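Local coordinates for HD domain-containing protein (Aquifex aeolicus, PDB 2HEK) that is of unknown function but carries zinc and GDP at separate sites and, as an HD-domain protein, may act as a dGTPase, at residues V71-K74 against E75-K78; E272-E275 against R276-R280. All coordinates share one frame; numbering follows the deposited sequence.

Both interactions are local contacts within one continuous run of chain: interaction 1 leads from a loop into helix 74-82, interaction 2 closes helix 271-278. They lie on opposite sides of the chain's centre, with centres about 45 Å apart. Interaction 1, in the HD domain, sets buried Leu76 and Val77 beside charged lysine and glutamate side chains. Interaction 2 belongs to the HD-associated region, and the arginine that follows its helix reaches a GDP shared with a second subunit. Each is partly buried. The salt bridges of residues 71-78 are made within the chain, whereas residues 272-280 also reach a nucleotide.

Interaction 1: V71-K74 against E75-K78; sequences VKEK and ELVK
Two backbone bonds carry the chain from Glu73 and Lys74 into helix 74-82. Val77 N donates to Glu73 O at 3.3 Å, and Lys78 N to Lys74 O at 2.9 Å, with an N-H...O angle of 158°. Glu73 occupies the N-cap position and is also the centre of an inverse gamma turn, closed by a weak bond from Lys74 N to Lys72 O. A water accepts from Glu75 N at 3.3 Å, serving an early helical N-H.

Among the packing contacts, Val77 CG1 sits 3.2 Å from Lys74 O, placed there by a chi1 of 67° that sets this methyl between the backbone N and the carbonyl carbon. The aliphatic parts of Lys74 and Lys78 run side by side, Lys74 CG 3.6 Å from Lys78 CD. Glu73 and Leu76 also lie alongside, OE1 of Glu73 being 3.7 Å from CD2 of Leu76. Val77 packs on Thr62 and Cys66 of helix 51-69.

Ionic contacts lie around this frame. Lys78 NZ forms a salt bridge with Glu63, its stronger partner, and another with Glu75 OE1 at 3.3 Å, whose hydrogen bond is weak, while Glu73 pairs with Arg133. Two carboxylates beside Lys78 NZ would probably stabilise its positive charge, offsetting the nearby ammonium of Lys74 and tying the first helical turn to helix 51-69.

Interaction 2: E272-E275 against R276-R280; sequences EDFE and RIFQR. With GDP (guanosine-5'-diphosphate), chain G.
Arg280 leaves the end of helix 271-278 and lays its guanidinium against GDP, one face over the purine with GDP C4 3.1 Å above its plane, toward the rim. Its NH2 gives a nearly straight bond to GDP O5' (3.0 Å, 172°), with the ester oxygen at the guanidinium edge, while NE makes a weak, bent bond to O2A of the alpha phosphate at 2.8 Å. A bend at chi2 (86°) turns the chain so that the guanidinium lies along the nucleotide; Leu42 O takes a further bond from NH2. With an alanine here, O5' and the alpha phosphate would probably lose these donors, and the purine face the guanidinium lies on would be uncovered.

Behind Arg280, the last helical turn is tied by Phe278 N to Phe274 O at 2.8 Å and by Gln279 N to Glu275 O at 3.1 Å. Phe278 CB forms a CH-pi contact over a face of the Phe274 ring, 4.2 Å from its centroid. Gln279 NE2 meets the edge of that ring instead, 3.2 Å from CE2 of Phe274, its amide turned 81° from the ring. The same amide lies nearly parallel to the Glu275 carboxylate, and Lys281 bonds to both OE1 atoms.

Farther back, Glu272 OE1 and Arg276 NH2 form only a long salt bridge at 3.9 Å, through charge alone. Phe278 also packs on Leu264 of helix 257-266 and on Tyr33 of the second subunit. His282 and, from the second subunit, Lys3, Glu4, Asp24, Gln29 and Arg32 also bond to GDP, making this an intersubunit nucleotide site, reached by an arginine just beyond the end of helix 271-278.

Interaction 1: V71-K74 against E75-K78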
loop_
_atom_site.group_PDB
_atom_site.type_symbol
_atom_site.label_atom_id
_atom_site.label_comp_id
_atom_site.label_asym_id
_atom_site.label_seq_id
_atom_site.Cartn_x
_atom_site.Cartn_y
_atom_site.Cartn_z
ATOM N N VAL A 71 -18.635 20.098 13.539
ATOM C CA VAL A 71 -19.988 20.400 13.112
ATOM C C VAL A 71 -20.963 19.961 14.211
ATOM O O VAL A 71 -20.869 18.848 14.726
ATOM C CB VAL A 71 -20.296 19.694 11.754
ATOM C CG1 VAL A 71 -21.791 19.597 11.498
ATOM C CG2 VAL A 71 -19.597 20.435 10.628
ATOM N N LYS A 72 -21.867 20.868 14.575
ATOM C CA LYS A 72 -22.880 20.649 15.607
ATOM C C LYS A 72 -23.849 19.539 15.190
ATOM O O LYS A 72 -24.046 18.549 15.908
ATOM C CB LYS A 72 -23.629 21.981 15.838
ATOM C CG LYS A 72 -24.548 22.054 17.047
ATOM C CD LYS A 72 -24.945 23.526 17.317
ATOM C CE LYS A 72 -26.159 23.632 18.261
ATOM N NZ LYS A 72 -26.488 25.048 18.677
ATOM N N GLU A 73 -24.424 19.689 14.009
ATOM C CA GLU A 73 -25.475 18.788 13.560
ATOM C C GLU A 73 -24.881 17.579 12.846
ATOM O O GLU A 73 -25.278 17.264 11.727
ATOM C CB GLU A 73 -26.434 19.530 12.606
ATOM C CG GLU A 73 -27.093 20.825 13.193
ATOM C CD GLU A 73 -28.283 21.224 12.355
ATOM O OE1 GLU A 73 -29.297 20.483 12.373
ATOM O OE2 GLU A 73 -28.195 22.229 11.616
ATOM N N LYS A 74 -23.914 16.932 13.473
ATOM C CA LYS A 74 -23.191 15.812 12.846
ATOM C C LYS A 74 -24.115 14.653 12.456
ATOM O O LYS A 74 -24.067 14.160 11.322
ATOM C CB LYS A 74 -22.060 15.342 13.772
ATOM C CG LYS A 74 -21.289 14.078 13.275
ATOM C CD LYS A 74 -20.010 13.811 14.098
ATOM C CE LYS A 74 -20.296 13.576 15.579
ATOM N NZ LYS A 74 -19.092 12.964 16.251
ATOM N N GLU A 75 -24.973 14.211 13.365
ATOM C CA GLU A 75 -25.776 13.020 13.050
ATOM C C GLU A 75 -26.674 13.275 11.853
ATOM O O GLU A 75 -26.839 12.416 10.985
ATOM C CB GLU A 75 -26.576 12.523 14.259
ATOM C CG GLU A 75 -27.457 11.275 13.941
ATOM C CD GLU A 75 -26.651 9.993 13.624
ATOM O OE1 GLU A 75 -25.382 9.986 13.708
ATOM O OE2 GLU A 75 -27.311 8.984 13.312
ATOM N N LEU A 76 -27.212 14.485 11.763
ATOM C CA LEU A 76 -28.184 14.752 10.708
ATOM C C LEU A 76 -27.490 14.756 9.347
ATOM O O LEU A 76 -28.032 14.235 8.376
ATOM C CB LEU A 76 -28.890 16.101 10.944
ATOM C CG LEU A 76 -29.883 16.451 9.849
ATOM C CD1 LEU A 76 -31.107 15.530 9.970
ATOM C CD2 LEU A 76 -30.282 17.912 9.941
ATOM N N VAL A 77 -26.305 15.379 9.274
ATOM C CA VAL A 77 -25.587 15.451 8.000
ATOM C C VAL A 77 -25.076 14.048 7.636
ATOM O O VAL A 77 -25.066 13.707 6.467
ATOM C CB VAL A 77 -24.479 16.542 7.985
ATOM C CG1 VAL A 77 -23.371 16.210 8.914
ATOM C CG2 VAL A 77 -23.876 16.717 6.568
ATOM N N LYS A 78 -24.710 13.231 8.631
ATOM C CA LYS A 78 -24.257 11.860 8.364
ATOM C C LYS A 78 -25.396 11.096 7.739
ATOM O O LYS A 78 -25.208 10.350 6.749
ATOM C CB LYS A 78 -23.799 11.131 9.636
ATOM C CG LYS A 78 -22.378 11.541 10.115
ATOM C CD LYS A 78 -22.147 11.084 11.558
ATOM C CE LYS A 78 -22.442 9.560 11.759
ATOM N NZ LYS A 78 -22.272 9.163 13.224
HETATM O O HOH W 1 -25.282 15.339 16.434
#

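Interaction 2: E272-E275 against R276-R280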
loop_
_atom_site.group_PDB
_atom_site.type_symbol
_atom_site.label_atom_id
_atom_site.label_comp_id
_atom_site.label_asym_id
_atom_site.label_seq_id
_atom_site.Cartn_x
_atom_site.Cartn_y
_atom_site.Cartn_z
ATOM N N GLU A 272 -31.111 -6.361 -30.841
ATOM C CA GLU A 272 -29.942 -5.632 -31.277
ATOM C C GLU A 272 -29.350 -4.804 -30.146
ATOM O O GLU A 272 -28.146 -4.657 -30.087
ATOM C CB GLU A 272 -30.202 -4.819 -32.543
ATOM C CG GLU A 272 -29.841 -5.625 -33.801
ATOM C CD GLU A 272 -30.202 -4.934 -35.107
ATOM O OE1 GLU A 272 -29.601 -3.874 -35.425
ATOM O OE2 GLU A 272 -31.082 -5.471 -35.828
ATOM N N ASP A 273 -30.209 -4.300 -29.257
ATOM C CA ASP A 273 -29.792 -3.713 -27.969
ATOM C C ASP A 273 -28.921 -4.685 -27.199
ATOM O O ASP A 273 -27.823 -4.333 -26.777
ATOM C CB ASP A 273 -31.004 -3.388 -27.093
ATOM C CG ASP A 273 -31.924 -2.370 -27.712
ATOM O OD1 ASP A 273 -33.061 -2.753 -28.097
ATOM O OD2 ASP A 273 -31.515 -1.193 -27.804
ATOM N N PHE A 274 -29.430 -5.904 -27.016
ATOM C CA PHE A 274 -28.721 -6.939 -26.288
ATOM C C PHE A 274 -27.367 -7.217 -26.913
ATOM O O PHE A 274 -26.373 -7.319 -26.215
ATOM C CB PHE A 274 -29.534 -8.249 -26.186
ATOM C CG PHE A 274 -28.713 -9.438 -25.711
ATOM C CD1 PHE A 274 -28.592 -9.727 -24.356
ATOM C CD2 PHE A 274 -28.044 -10.253 -26.625
ATOM C CE1 PHE A 274 -27.824 -10.813 -23.919
ATOM C CE2 PHE A 274 -27.269 -11.343 -26.200
ATOM C CZ PHE A 274 -27.156 -11.622 -24.847
ATOM N N GLU A 275 -27.326 -7.356 -28.230
ATOM C CA GLU A 275 -26.065 -7.652 -28.904
ATOM C C GLU A 275 -25.009 -6.553 -28.727
ATOM O O GLU A 275 -23.836 -6.844 -28.457
ATOM C CB GLU A 275 -26.317 -7.918 -30.376
ATOM C CG GLU A 275 -27.085 -9.239 -30.581
ATOM C CD GLU A 275 -27.382 -9.558 -32.032
ATOM O OE1 GLU A 275 -26.800 -8.891 -32.926
ATOM O OE2 GLU A 275 -28.202 -10.488 -32.271
ATOM N N ARG A 276 -25.448 -5.308 -28.862
ATOM C CA ARG A 276 -24.570 -4.123 -28.758
ATOM C C ARG A 276 -23.982 -3.959 -27.360
ATOM O O ARG A 276 -22.854 -3.465 -27.191
ATOM C CB ARG A 276 -25.371 -2.861 -29.102
ATOM C CG ARG A 276 -25.673 -2.756 -30.597
ATOM C CD ARG A 276 -26.716 -1.679 -30.904
ATOM N NE ARG A 276 -26.923 -1.580 -32.354
ATOM C CZ ARG A 276 -27.569 -0.603 -32.986
ATOM N NH1 ARG A 276 -28.090 0.416 -32.317
ATOM N NH2 ARG A 276 -27.687 -0.652 -34.312
ATOM N N ILE A 277 -24.765 -4.348 -26.358
ATOM C CA ILE A 277 -24.348 -4.151 -24.969
ATOM C C ILE A 277 -23.633 -5.380 -24.403
ATOM O O ILE A 277 -22.599 -5.238 -23.769
ATOM C CB ILE A 277 -25.516 -3.809 -24.061
ATOM C CG1 ILE A 277 -26.163 -2.484 -24.484
ATOM C CG2 ILE A 277 -25.021 -3.723 -22.576
ATOM C CD1 ILE A 277 -27.542 -2.256 -23.889
ATOM N N PHE A 278 -24.189 -6.572 -24.645
ATOM C CA PHE A 278 -23.720 -7.782 -23.962
ATOM C C PHE A 278 -22.968 -8.800 -24.815
ATOM O O PHE A 278 -22.314 -9.695 -24.266
ATOM C CB PHE A 278 -24.885 -8.448 -23.234
ATOM C CG PHE A 278 -25.336 -7.696 -22.023
ATOM C CD1 PHE A 278 -26.627 -7.212 -21.937
ATOM C CD2 PHE A 278 -24.444 -7.443 -20.964
ATOM C CE1 PHE A 278 -27.051 -6.517 -20.818
ATOM C CE2 PHE A 278 -24.845 -6.741 -19.858
ATOM C CZ PHE A 278 -26.161 -6.276 -19.773
ATOM N N GLN A 279 -23.019 -8.665 -26.136
ATOM C CA GLN A 279 -22.298 -9.593 -27.015
ATOM C C GLN A 279 -21.118 -8.969 -27.742
ATOM O O GLN A 279 -20.755 -9.392 -28.831
ATOM C CB GLN A 279 -23.227 -10.143 -28.088
ATOM C CG GLN A 279 -24.251 -11.164 -27.594
ATOM C CD GLN A 279 -24.914 -11.915 -28.735
ATOM O OE1 GLN A 279 -24.596 -11.689 -29.909
ATOM N NE2 GLN A 279 -25.843 -12.844 -28.631
ATOM N N ARG A 280 -20.537 -7.922 -27.179
ATOM C CA ARG A 280 -19.366 -7.205 -27.723
ATOM C C ARG A 280 -19.534 -6.713 -29.162
ATOM O O ARG A 280 -18.575 -6.673 -29.915
ATOM C CB ARG A 280 -18.121 -8.090 -27.585
ATOM C CG ARG A 280 -16.890 -7.362 -27.000
ATOM C CD ARG A 280 -16.824 -7.343 -25.476
ATOM N NE ARG A 280 -15.913 -6.327 -24.959
ATOM C CZ ARG A 280 -16.052 -5.728 -23.782
ATOM N NH1 ARG A 280 -17.069 -6.044 -22.995
ATOM N NH2 ARG A 280 -15.173 -4.816 -23.394
HETATM P PB GDP G . -11.982 -2.373 -28.549
HETATM O O1B GDP G . -11.441 -0.993 -28.198
HETATM O O2B GDP G . -12.515 -2.407 -29.978
HETATM O O3B GDP G . -10.869 -3.411 -28.419
HETATM O O3A GDP G . -13.222 -2.733 -27.572
HETATM P PA GDP G . -13.445 -4.135 -26.808
HETATM O O1A GDP G . -12.669 -5.292 -27.378
HETATM O O2A GDP G . -14.915 -4.462 -26.794
HETATM O "O5'" GDP G . -12.997 -3.884 -25.272
HETATM C "C5'" GDP G . -12.078 -2.889 -24.842
HETATM C "C4'" GDP G . -11.512 -3.200 -23.450
HETATM O "O4'" GDP G . -12.382 -3.972 -22.598
HETATM C "C3'" GDP G . -10.221 -3.971 -23.526
HETATM O "O3'" GDP G . -9.320 -3.237 -22.646
HETATM C "C2'" GDP G . -10.555 -5.256 -22.829
HETATM O "O2'" GDP G . -9.384 -5.635 -22.147
HETATM C "C1'" GDP G . -11.619 -4.893 -21.828
HETATM N N9 GDP G . -12.559 -5.996 -21.529
HETATM C C8 GDP G . -13.150 -6.237 -20.347
HETATM N N7 GDP G . -13.996 -7.285 -20.426
HETATM C C5 GDP G . -13.943 -7.732 -21.691
HETATM C C6 GDP G . -14.572 -8.829 -22.448
HETATM O O6 GDP G . -15.368 -9.546 -21.859
HETATM N N1 GDP G . -14.315 -8.969 -23.761
HETATM C C2 GDP G . -13.448 -8.160 -24.405
HETATM N N2 GDP G . -13.221 -8.385 -25.743
HETATM N N3 GDP G . -12.819 -7.125 -23.755
HETATM C C4 GDP G . -13.026 -6.881 -22.433
#